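Local coordinates for protein putative methyltransferase (Emericella variicolor, PDB 7DMB) that probably transfers methyl groups from S-adenosylmethionine as a trans-acting methyltransferase that controls product divergence of a polyketide synthase in calbistrin biosynthesis, at residues 47-58 and 179-189; 26-34 and 360-368. All blocks are in the same frame, centred on the assembly; numbering follows the deposited sequence.

Contact 1 of 2, residues 47-58 and 179-189; sequences QLLHPTRESQSE and WANSLSEVRPL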
loop_
_atom_site.group_PDB
_atom_site.type_symbol
_atom_site.label_atom_id
_atom_site.label_comp_id
_atom_site.label_asym_id
_atom_site.label_seq_id
_atom_site.Cartn_x
_atom_site.Cartn_y
_atom_site.Cartn_z
ATOM N N GLN A 47 -7.514 -2.342 19.823
ATOM C CA GLN A 47 -6.272 -2.445 20.572
ATOM C C GLN A 47 -5.126 -3.009 19.742
ATOM O O GLN A 47 -3.977 -2.967 20.197
ATOM C CB GLN A 47 -6.471 -3.316 21.822
ATOM C CG GLN A 47 -6.698 -2.516 23.095
ATOM C CD GLN A 47 -8.087 -1.922 23.143
ATOM O OE1 GLN A 47 -8.258 -0.698 23.226
ATOM N NE2 GLN A 47 -9.098 -2.788 23.073
ATOM N N LEU A 48 -5.402 -3.523 18.547
ATOM C CA LEU A 48 -4.415 -4.278 17.784
ATOM C C LEU A 48 -4.064 -3.660 16.439
ATOM O O LEU A 48 -2.902 -3.731 16.029
ATOM C CB LEU A 48 -4.923 -5.709 17.575
ATOM C CG LEU A 48 -5.234 -6.442 18.880
ATOM C CD1 LEU A 48 -5.942 -7.753 18.590
ATOM C CD2 LEU A 48 -3.943 -6.673 19.673
ATOM N N LEU A 49 -5.045 -3.096 15.728
ATOM C CA LEU A 49 -4.848 -2.403 14.456
ATOM C C LEU A 49 -5.606 -1.082 14.556
ATOM O O LEU A 49 -6.839 -1.086 14.612
ATOM C CB LEU A 49 -5.360 -3.237 13.264
ATOM C CG LEU A 49 -4.889 -4.687 13.036
ATOM C CD1 LEU A 49 -5.773 -5.429 12.008
ATOM C CD2 LEU A 49 -3.419 -4.734 12.606
ATOM N N HIS A 50 -4.894 0.039 14.619
ATOM C CA HIS A 50 -5.560 1.329 14.751
ATOM C C HIS A 50 -4.699 2.403 14.107
ATOM O O HIS A 50 -3.528 2.164 13.780
ATOM C CB HIS A 50 -5.843 1.665 16.222
ATOM C CG HIS A 50 -4.613 1.782 17.060
ATOM N ND1 HIS A 50 -3.838 2.921 17.088
ATOM C CD2 HIS A 50 -4.024 0.902 17.908
ATOM C CE1 HIS A 50 -2.820 2.737 17.913
ATOM N NE2 HIS A 50 -2.910 1.519 18.423
ATOM N N PRO A 51 -5.252 3.600 13.895
ATOM C CA PRO A 51 -4.421 4.706 13.400
ATOM C C PRO A 51 -3.374 5.106 14.428
ATOM O O PRO A 51 -3.584 4.999 15.640
ATOM C CB PRO A 51 -5.431 5.840 13.163
ATOM C CG PRO A 51 -6.774 5.160 13.035
ATOM C CD PRO A 51 -6.677 3.978 13.971
ATOM N N THR A 52 -2.223 5.563 13.931
ATOM C CA THR A 52 -1.202 6.080 14.828
ATOM C C THR A 52 -1.461 7.525 15.242
ATOM O O THR A 52 -0.969 7.949 16.293
ATOM C CB THR A 52 0.189 5.955 14.190
ATOM O OG1 THR A 52 0.316 6.852 13.086
ATOM C CG2 THR A 52 0.425 4.539 13.700
ATOM N N ARG A 53 -2.241 8.278 14.468
ATOM C CA ARG A 53 -2.438 9.700 14.733
ATOM C C ARG A 53 -3.595 10.212 13.881
ATOM O O ARG A 53 -4.068 9.533 12.959
ATOM C CB ARG A 53 -1.159 10.495 14.445
ATOM C CG ARG A 53 -0.758 10.396 12.982
ATOM C CD ARG A 53 0.410 11.273 12.591
ATOM N NE ARG A 53 0.719 11.067 11.179
ATOM C CZ ARG A 53 1.432 10.039 10.731
ATOM N NH1 ARG A 53 1.906 9.137 11.597
ATOM N NH2 ARG A 53 1.667 9.911 9.429
ATOM N N GLU A 54 -4.064 11.415 14.226
ATOM C CA GLU A 54 -4.961 12.162 13.351
ATOM C C GLU A 54 -4.164 12.650 12.153
ATOM O O GLU A 54 -3.051 13.151 12.302
ATOM C CB GLU A 54 -5.585 13.342 14.097
ATOM C CG GLU A 54 -6.971 13.732 13.616
ATOM C CD GLU A 54 -6.940 14.763 12.483
ATOM O OE1 GLU A 54 -8.026 15.158 12.002
ATOM O OE2 GLU A 54 -5.832 15.181 12.070
ATOM N N SER A 55 -4.709 12.485 10.957
ATOM C CA SER A 55 -3.902 12.698 9.764
ATOM C C SER A 55 -4.566 13.600 8.730
ATOM O O SER A 55 -4.067 13.693 7.606
ATOM C CB SER A 55 -3.550 11.351 9.132
ATOM O OG SER A 55 -4.700 10.737 8.595
ATOM N N GLN A 56 -5.663 14.271 9.083
ATOM C CA GLN A 56 -6.379 15.090 8.113
ATOM C C GLN A 56 -5.530 16.244 7.587
ATOM O O GLN A 56 -5.658 16.613 6.417
ATOM C CB GLN A 56 -7.676 15.607 8.733
ATOM C CG GLN A 56 -8.665 14.471 9.069
ATOM C CD GLN A 56 -9.045 13.624 7.854
ATOM O OE1 GLN A 56 -8.918 12.392 7.874
ATOM N NE2 GLN A 56 -9.522 14.279 6.795
ATOM N N SER A 57 -4.661 16.818 8.418
ATOM C CA SER A 57 -3.820 17.918 7.956
ATOM C C SER A 57 -2.856 17.462 6.867
ATOM O O SER A 57 -2.778 18.080 5.799
ATOM C CB SER A 57 -3.045 18.526 9.125
ATOM O OG SER A 57 -3.854 19.436 9.837
ATOM N N GLU A 58 -2.091 16.396 7.125
ATOM C CA GLU A 58 -1.118 15.962 6.126
ATOM C C GLU A 58 -1.805 15.434 4.871
ATOM O O GLU A 58 -1.280 15.616 3.768
ATOM C CB GLU A 58 -0.174 14.905 6.710
ATOM C CG GLU A 58 -0.818 13.583 7.111
ATOM C CD GLU A 58 0.103 12.763 8.024
ATOM O OE1 GLU A 58 0.178 13.080 9.217
ATOM O OE2 GLU A 58 0.758 11.814 7.546
ATOM N N TRP A 179 5.899 6.433 4.773
ATOM C CA TRP A 179 4.823 7.351 5.152
ATOM C C TRP A 179 3.503 6.612 5.309
ATOM O O TRP A 179 2.801 6.795 6.305
ATOM C CB TRP A 179 4.629 8.475 4.127
ATOM C CG TRP A 179 3.254 9.169 4.340
ATOM C CD1 TRP A 179 2.964 10.133 5.265
ATOM C CD2 TRP A 179 2.013 8.892 3.660
ATOM N NE1 TRP A 179 1.639 10.495 5.187
ATOM C CE2 TRP A 179 1.034 9.757 4.206
ATOM C CE3 TRP A 179 1.638 8.022 2.620
ATOM C CZ2 TRP A 179 -0.299 9.767 3.760
ATOM C CZ3 TRP A 179 0.302 8.042 2.175
ATOM C CH2 TRP A 179 -0.640 8.908 2.750
ATOM N N ALA A 180 3.121 5.820 4.296
ATOM C CA ALA A 180 1.861 5.077 4.348
ATOM C C ALA A 180 1.807 4.160 5.563
ATOM O O ALA A 180 0.795 4.108 6.273
ATOM C CB ALA A 180 1.669 4.270 3.062
ATOM N N ASN A 181 2.881 3.404 5.799
ATOM C CA ASN A 181 2.931 2.544 6.976
ATOM C C ASN A 181 2.852 3.353 8.263
ATOM O O ASN A 181 2.386 2.848 9.290
ATOM C CB ASN A 181 4.214 1.716 6.959
ATOM C CG ASN A 181 4.077 0.457 6.146
ATOM O OD1 ASN A 181 3.460 -0.517 6.592
ATOM N ND2 ASN A 181 4.655 0.458 4.946
ATOM N N SER A 182 3.289 4.610 8.231
ATOM C CA SER A 182 3.302 5.412 9.441
ATOM C C SER A 182 1.897 5.750 9.939
ATOM O O SER A 182 1.744 6.182 11.088
ATOM C CB SER A 182 4.128 6.679 9.190
ATOM O OG SER A 182 3.368 7.678 8.520
ATOM N N LEU A 183 0.871 5.536 9.126
ATOM C CA LEU A 183 -0.488 5.841 9.548
ATOM C C LEU A 183 -1.123 4.723 10.360
ATOM O O LEU A 183 -2.104 4.978 11.073
ATOM C CB LEU A 183 -1.367 6.133 8.330
ATOM C CG LEU A 183 -1.120 7.419 7.531
ATOM C CD1 LEU A 183 -2.051 7.465 6.316
ATOM C CD2 LEU A 183 -1.310 8.647 8.405
ATOM N N SER A 184 -0.605 3.499 10.264
ATOM C CA SER A 184 -1.227 2.332 10.879
ATOM C C SER A 184 -0.363 1.820 12.018
ATOM O O SER A 184 0.862 1.681 11.867
ATOM C CB SER A 184 -1.422 1.195 9.866
ATOM O OG SER A 184 -2.173 1.588 8.729
ATOM N N GLU A 185 -0.994 1.544 13.148
ATOM C CA GLU A 185 -0.342 0.862 14.261
ATOM C C GLU A 185 -0.706 -0.622 14.183
ATOM O O GLU A 185 -1.847 -1.001 14.477
ATOM C CB GLU A 185 -0.768 1.470 15.596
ATOM C CG GLU A 185 0.036 0.958 16.784
ATOM C CD GLU A 185 1.528 1.053 16.545
ATOM O OE1 GLU A 185 2.068 2.160 16.697
ATOM O OE2 GLU A 185 2.159 0.028 16.196
ATOM N N VAL A 186 0.244 -1.455 13.748
ATOM C CA VAL A 186 0.007 -2.890 13.595
ATOM C C VAL A 186 0.859 -3.734 14.534
ATOM O O VAL A 186 0.712 -4.959 14.544
ATOM C CB VAL A 186 0.201 -3.372 12.135
ATOM C CG1 VAL A 186 -0.502 -2.473 11.138
ATOM C CG2 VAL A 186 1.678 -3.505 11.781
ATOM N N ARG A 187 1.741 -3.126 15.322
ATOM C CA ARG A 187 2.662 -3.871 16.184
ATOM C C ARG A 187 1.969 -4.619 17.329
ATOM O O ARG A 187 2.437 -5.702 17.715
ATOM C CB ARG A 187 3.736 -2.925 16.743
ATOM C CG ARG A 187 4.607 -2.295 15.661
ATOM C CD ARG A 187 5.554 -1.239 16.213
ATOM N NE ARG A 187 4.839 -0.035 16.624
ATOM C CZ ARG A 187 5.384 0.953 17.321
ATOM N NH1 ARG A 187 6.661 0.875 17.683
ATOM N NH2 ARG A 187 4.653 2.010 17.666
ATOM N N PRO A 188 0.894 -4.084 17.932
ATOM C CA PRO A 188 0.180 -4.897 18.934
ATOM C C PRO A 188 -0.396 -6.181 18.362
ATOM O O PRO A 188 -0.371 -7.207 19.052
ATOM C CB PRO A 188 -0.917 -3.956 19.448
ATOM C CG PRO A 188 -0.384 -2.586 19.188
ATOM C CD PRO A 188 0.415 -2.690 17.928
ATOM N N LEU A 189 -0.914 -6.167 17.126
ATOM C CA LEU A 189 -1.381 -7.415 16.523
ATOM C C LEU A 189 -0.229 -8.392 16.329
ATOM O O LEU A 189 -0.344 -9.583 16.648
ATOM C CB LEU A 189 -2.058 -7.164 15.180
ATOM C CG LEU A 189 -2.428 -8.482 14.486
ATOM C CD1 LEU A 189 -3.443 -9.230 15.333
ATOM C CD2 LEU A 189 -2.959 -8.301 13.054
HETATM O O HOH W 1 -2.909 7.536 11.980
#
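Leu49 and Leu189 meet methyl to methyl, CD2 to CD2 at 3.6 Å, in the tightly packed part of this contact. The same Leu49 CD2 also lies against Val186 CB, and Leu48 sets its CB beside that of Leu189; outside the pair of segments, Phe309 and Asn377 of the large sheet lie against Leu49 and Val186. The other side of the short strands is less buried. There the His50 ring receives Glu185 CB over one face, 3.6 Å from the ring centroid, while ND1 turns back in its own segment to donate to Pro51 O. Glu185 runs alongside the ring with a bent chain (chi2 51°), which brings its carboxylate back to Arg187, held side-on through NE and NH2; OE2 also accepts from Arg187 N, capping the start of helix 187-196. Between these sides the backbones form a two-stranded antiparallel sheet, 50-51 with 184-185, in which Glu185 N donates to His50 O at 2.7 Å. Thr52 continues the pairing: its N donates to Leu183 O, and its OG1 donates to Ser182 O within the carbonyl plane. Farther along, Arg53 reaches out with an extended chain (chi2 174°, chi3 179°) and crosses Leu183, whose CD2 lies over one guanidinium face. In the guanidinium plane, NH2 donates to Ser182 OG at 3.0 Å and to Glu58 OE2 at 2.8 Å, while NE holds OE1. This grip on both oxygens of the buried carboxylate would be expected to keep it ionised. Glu58 OE2 also accepts a hydrogen bond from Trp179 NE1 at 2.8 Å, on its anti lone pair, and Tyr138 OH bonds to OE1.

Contact 2 of 2, residues 26-34 and 360-368; sequences LSNWQTVDL and GLHAVGLDS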
loop_
_atom_site.group_PDB
_atom_site.type_symbol
_atom_site.label_atom_id
_atom_site.label_comp_id
_atom_site.label_asym_id
_atom_site.label_seq_id
_atom_site.Cartn_x
_atom_site.Cartn_y
_atom_site.Cartn_z
ATOM N N LEU A 26 -18.438 -1.973 9.233
ATOM C CA LEU A 26 -17.332 -2.802 9.720
ATOM C C LEU A 26 -17.616 -3.527 11.064
ATOM O O LEU A 26 -16.691 -4.041 11.710
ATOM C CB LEU A 26 -16.070 -1.940 9.865
ATOM C CG LEU A 26 -15.041 -1.854 8.731
ATOM C CD1 LEU A 26 -15.705 -1.765 7.363
ATOM C CD2 LEU A 26 -14.095 -0.662 8.971
ATOM N N SER A 27 -18.891 -3.588 11.474
ATOM C CA SER A 27 -19.197 -4.001 12.844
ATOM C C SER A 27 -19.032 -5.506 13.082
ATOM O O SER A 27 -18.929 -5.930 14.239
ATOM C CB SER A 27 -20.618 -3.545 13.232
ATOM O OG SER A 27 -21.597 -3.922 12.265
ATOM N N ASN A 28 -18.967 -6.325 12.041
ATOM C CA ASN A 28 -18.726 -7.738 12.310
ATOM C C ASN A 28 -17.247 -8.087 12.422
ATOM O O ASN A 28 -16.924 -9.246 12.708
ATOM C CB ASN A 28 -19.374 -8.609 11.234
ATOM C CG ASN A 28 -20.892 -8.550 11.280
ATOM O OD1 ASN A 28 -21.527 -8.191 10.295
ATOM N ND2 ASN A 28 -21.475 -8.869 12.431
ATOM N N TRP A 29 -16.343 -7.128 12.237
ATOM C CA TRP A 29 -14.913 -7.411 12.178
ATOM C C TRP A 29 -14.153 -6.625 13.228
ATOM O O TRP A 29 -13.054 -6.109 12.984
ATOM C CB TRP A 29 -14.381 -7.121 10.781
ATOM C CG TRP A 29 -15.161 -7.833 9.720
ATOM C CD1 TRP A 29 -15.502 -9.154 9.704
ATOM C CD2 TRP A 29 -15.706 -7.260 8.517
ATOM N NE1 TRP A 29 -16.210 -9.449 8.557
ATOM C CE2 TRP A 29 -16.348 -8.304 7.810
ATOM C CE3 TRP A 29 -15.704 -5.974 7.969
ATOM C CZ2 TRP A 29 -16.990 -8.100 6.580
ATOM C CZ3 TRP A 29 -16.340 -5.769 6.737
ATOM C CH2 TRP A 29 -16.980 -6.835 6.065
ATOM N N GLN A 30 -14.725 -6.538 14.424
ATOM C CA GLN A 30 -14.186 -5.669 15.456
ATOM C C GLN A 30 -13.376 -6.411 16.519
ATOM O O GLN A 30 -12.951 -5.783 17.490
ATOM C CB GLN A 30 -15.324 -4.885 16.112
ATOM C CG GLN A 30 -15.958 -3.853 15.195
ATOM C CD GLN A 30 -14.946 -2.846 14.682
ATOM O OE1 GLN A 30 -14.587 -2.852 13.502
ATOM N NE2 GLN A 30 -14.459 -1.990 15.577
ATOM N N THR A 31 -13.153 -7.722 16.373
ATOM C CA THR A 31 -12.379 -8.469 17.361
ATOM C C THR A 31 -11.439 -9.464 16.687
ATOM O O THR A 31 -11.704 -9.954 15.585
ATOM C CB THR A 31 -13.264 -9.250 18.351
ATOM O OG1 THR A 31 -13.774 -10.426 17.705
ATOM C CG2 THR A 31 -14.417 -8.400 18.880
ATOM N N VAL A 32 -10.346 -9.782 17.381
ATOM C CA VAL A 32 -9.358 -10.757 16.924
ATOM C C VAL A 32 -9.367 -11.929 17.893
ATOM O O VAL A 32 -9.200 -11.734 19.103
ATOM C CB VAL A 32 -7.952 -10.142 16.848
ATOM C CG1 VAL A 32 -6.897 -11.233 16.658
ATOM C CG2 VAL A 32 -7.863 -9.088 15.755
ATOM N N ASP A 33 -9.548 -13.145 17.366
ATOM C CA ASP A 33 -9.492 -14.376 18.167
ATOM C C ASP A 33 -8.599 -15.392 17.452
ATOM O O ASP A 33 -9.060 -16.150 16.591
ATOM C CB ASP A 33 -10.888 -14.939 18.421
ATOM C CG ASP A 33 -10.902 -15.957 19.553
ATOM O OD1 ASP A 33 -9.817 -16.275 20.070
ATOM O OD2 ASP A 33 -11.989 -16.436 19.927
ATOM N N LEU A 34 -7.315 -15.404 17.817
ATOM C CA LEU A 34 -6.335 -16.192 17.072
ATOM C C LEU A 34 -6.592 -17.693 17.171
ATOM O O LEU A 34 -6.333 -18.422 16.206
ATOM C CB LEU A 34 -4.927 -15.858 17.558
ATOM C CG LEU A 34 -4.520 -14.398 17.358
ATOM C CD1 LEU A 34 -3.186 -14.140 18.010
ATOM C CD2 LEU A 34 -4.457 -14.064 15.864
ATOM N N GLY A 360 -13.926 -15.315 5.108
ATOM C CA GLY A 360 -14.097 -13.891 4.952
ATOM C C GLY A 360 -13.092 -13.135 5.805
ATOM O O GLY A 360 -12.053 -13.661 6.247
ATOM N N LEU A 361 -13.424 -11.871 6.046
ATOM C CA LEU A 361 -12.630 -11.067 6.958
ATOM C C LEU A 361 -12.800 -11.561 8.392
ATOM O O LEU A 361 -13.842 -12.095 8.774
ATOM C CB LEU A 361 -13.031 -9.586 6.857
ATOM C CG LEU A 361 -12.571 -8.777 5.641
ATOM C CD1 LEU A 361 -13.258 -7.415 5.622
ATOM C CD2 LEU A 361 -11.048 -8.607 5.637
ATOM N N HIS A 362 -11.748 -11.388 9.189
ATOM C CA HIS A 362 -11.784 -11.669 10.617
ATOM C C HIS A 362 -11.868 -10.375 11.414
ATOM O O HIS A 362 -12.789 -10.186 12.210
ATOM C CB HIS A 362 -10.541 -12.492 11.006
ATOM C CG HIS A 362 -10.526 -12.965 12.422
ATOM N ND1 HIS A 362 -11.153 -14.127 12.824
ATOM C CD2 HIS A 362 -9.920 -12.463 13.521
ATOM C CE1 HIS A 362 -10.945 -14.310 14.118
ATOM N NE2 HIS A 362 -10.206 -13.310 14.566
ATOM N N ALA A 363 -10.923 -9.464 11.194
ATOM C CA ALA A 363 -10.906 -8.158 11.836
ATOM C C ALA A 363 -10.414 -7.124 10.831
ATOM O O ALA A 363 -9.668 -7.450 9.901
ATOM C CB ALA A 363 -10.009 -8.152 13.081
ATOM N N VAL A 364 -10.871 -5.881 10.987
ATOM C CA VAL A 364 -10.421 -4.779 10.135
ATOM C C VAL A 364 -10.245 -3.537 10.993
ATOM O O VAL A 364 -11.121 -3.195 11.795
ATOM C CB VAL A 364 -11.373 -4.463 8.965
ATOM C CG1 VAL A 364 -10.692 -3.498 8.014
ATOM C CG2 VAL A 364 -11.743 -5.692 8.222
ATOM N N GLY A 365 -9.113 -2.866 10.821
ATOM C CA GLY A 365 -8.900 -1.549 11.383
ATOM C C GLY A 365 -8.376 -0.588 10.332
ATOM O O GLY A 365 -7.437 -0.908 9.595
ATOM N N LEU A 366 -8.964 0.594 10.251
ATOM C CA LEU A 366 -8.535 1.566 9.264
ATOM C C LEU A 366 -7.427 2.440 9.847
ATOM O O LEU A 366 -7.298 2.593 11.060
ATOM C CB LEU A 366 -9.717 2.423 8.798
ATOM C CG LEU A 366 -10.956 1.674 8.288
ATOM C CD1 LEU A 366 -12.037 2.653 7.843
ATOM C CD2 LEU A 366 -10.626 0.688 7.158
ATOM N N ASP A 367 -6.612 2.998 8.965
ATOM C CA ASP A 367 -5.515 3.853 9.394
ATOM C C ASP A 367 -5.956 5.294 9.683
ATOM O O ASP A 367 -5.103 6.167 9.889
ATOM C CB ASP A 367 -4.399 3.817 8.346
ATOM C CG ASP A 367 -4.754 4.544 7.050
ATOM O OD1 ASP A 367 -5.887 5.089 6.893
ATOM O OD2 ASP A 367 -3.860 4.564 6.169
ATOM N N SER A 368 -7.262 5.545 9.688
ATOM C CA SER A 368 -7.877 6.836 9.973
ATOM C C SER A 368 -9.366 6.603 10.170
ATOM O O SER A 368 -9.917 5.624 9.670
ATOM C CB SER A 368 -7.659 7.844 8.841
ATOM O OG SER A 368 -8.013 9.142 9.281
HETATM O O HOH W 2 -14.767 -9.932 14.512
#
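Strand 358-366 is one edge of the seven-stranded sheet, whose 3-2-1-4-5-7-6 order is that of class I S-adenosylmethionine-dependent methyltransferases; it is flanked here by the first modelled residues of the chain, and Trp29 is the main side chain laid against it. Leu361 crosses the indole at about a right angle and sets CD1 over the six-membered ring, 3.5 Å from its centroid and only 6° off the normal. Its CB covers the pyrrole side of the same face, 3.6 Å from Trp29 NE1. Trp29 CB packs alongside Val364 CG2 at 3.9 Å. The backbone is tied at the same place: Val364 N donates to Trp29 O at 3.0 Å. His362 and Ala363 form a classic beta bulge opposite Leu379 of the neighbouring strand 375-382. With CG anti to its own N (chi1 -174°), His362 brings its imidazole edge to the first segment, where Asp33 N donates to NE2 at 2.9 Å. That bond is nearly straight at 176°, with the donor in the ring plane, consistent with an imidazole whose NE2 is unprotonated. Phe307 meets the same ring edge-to-face. Ala363 CB touches Val32 CG2 at 3.6 Å, and Leu379 also lies against Val32. Water 2 lies within hydrogen-bonding distance of Asn28 O and His362 O, linking the two backbones. At the more exposed chain end, Leu26 makes a thinner contact, its CD2 reaching Leu366 CG at 4.0 Å.

The centres of the two contacts lie about 15 Å apart, and the segments touch where Pro51 packs on residues 366-368 and Ser184 on Asp367. In chain order 26-34 comes first, then 47-58, 179-189 and 360-368, so contact 2 encloses contact 1. Both fasten N-terminal chain to the seven-stranded mixed sheet: contact 2 directly at its edge strand 358-366, contact 1 beside strands 306-313 and 375-382. The 120 residues between the segments of contact 1 are mostly helical and contain no strand. Contact 1 joins the two ends of this largely helical stretch next to the sheet, with the side chain of Trp179 about 11 Å from the bound S-adenosyl-L-homocysteine; contact 2 lies away from the annotated sites.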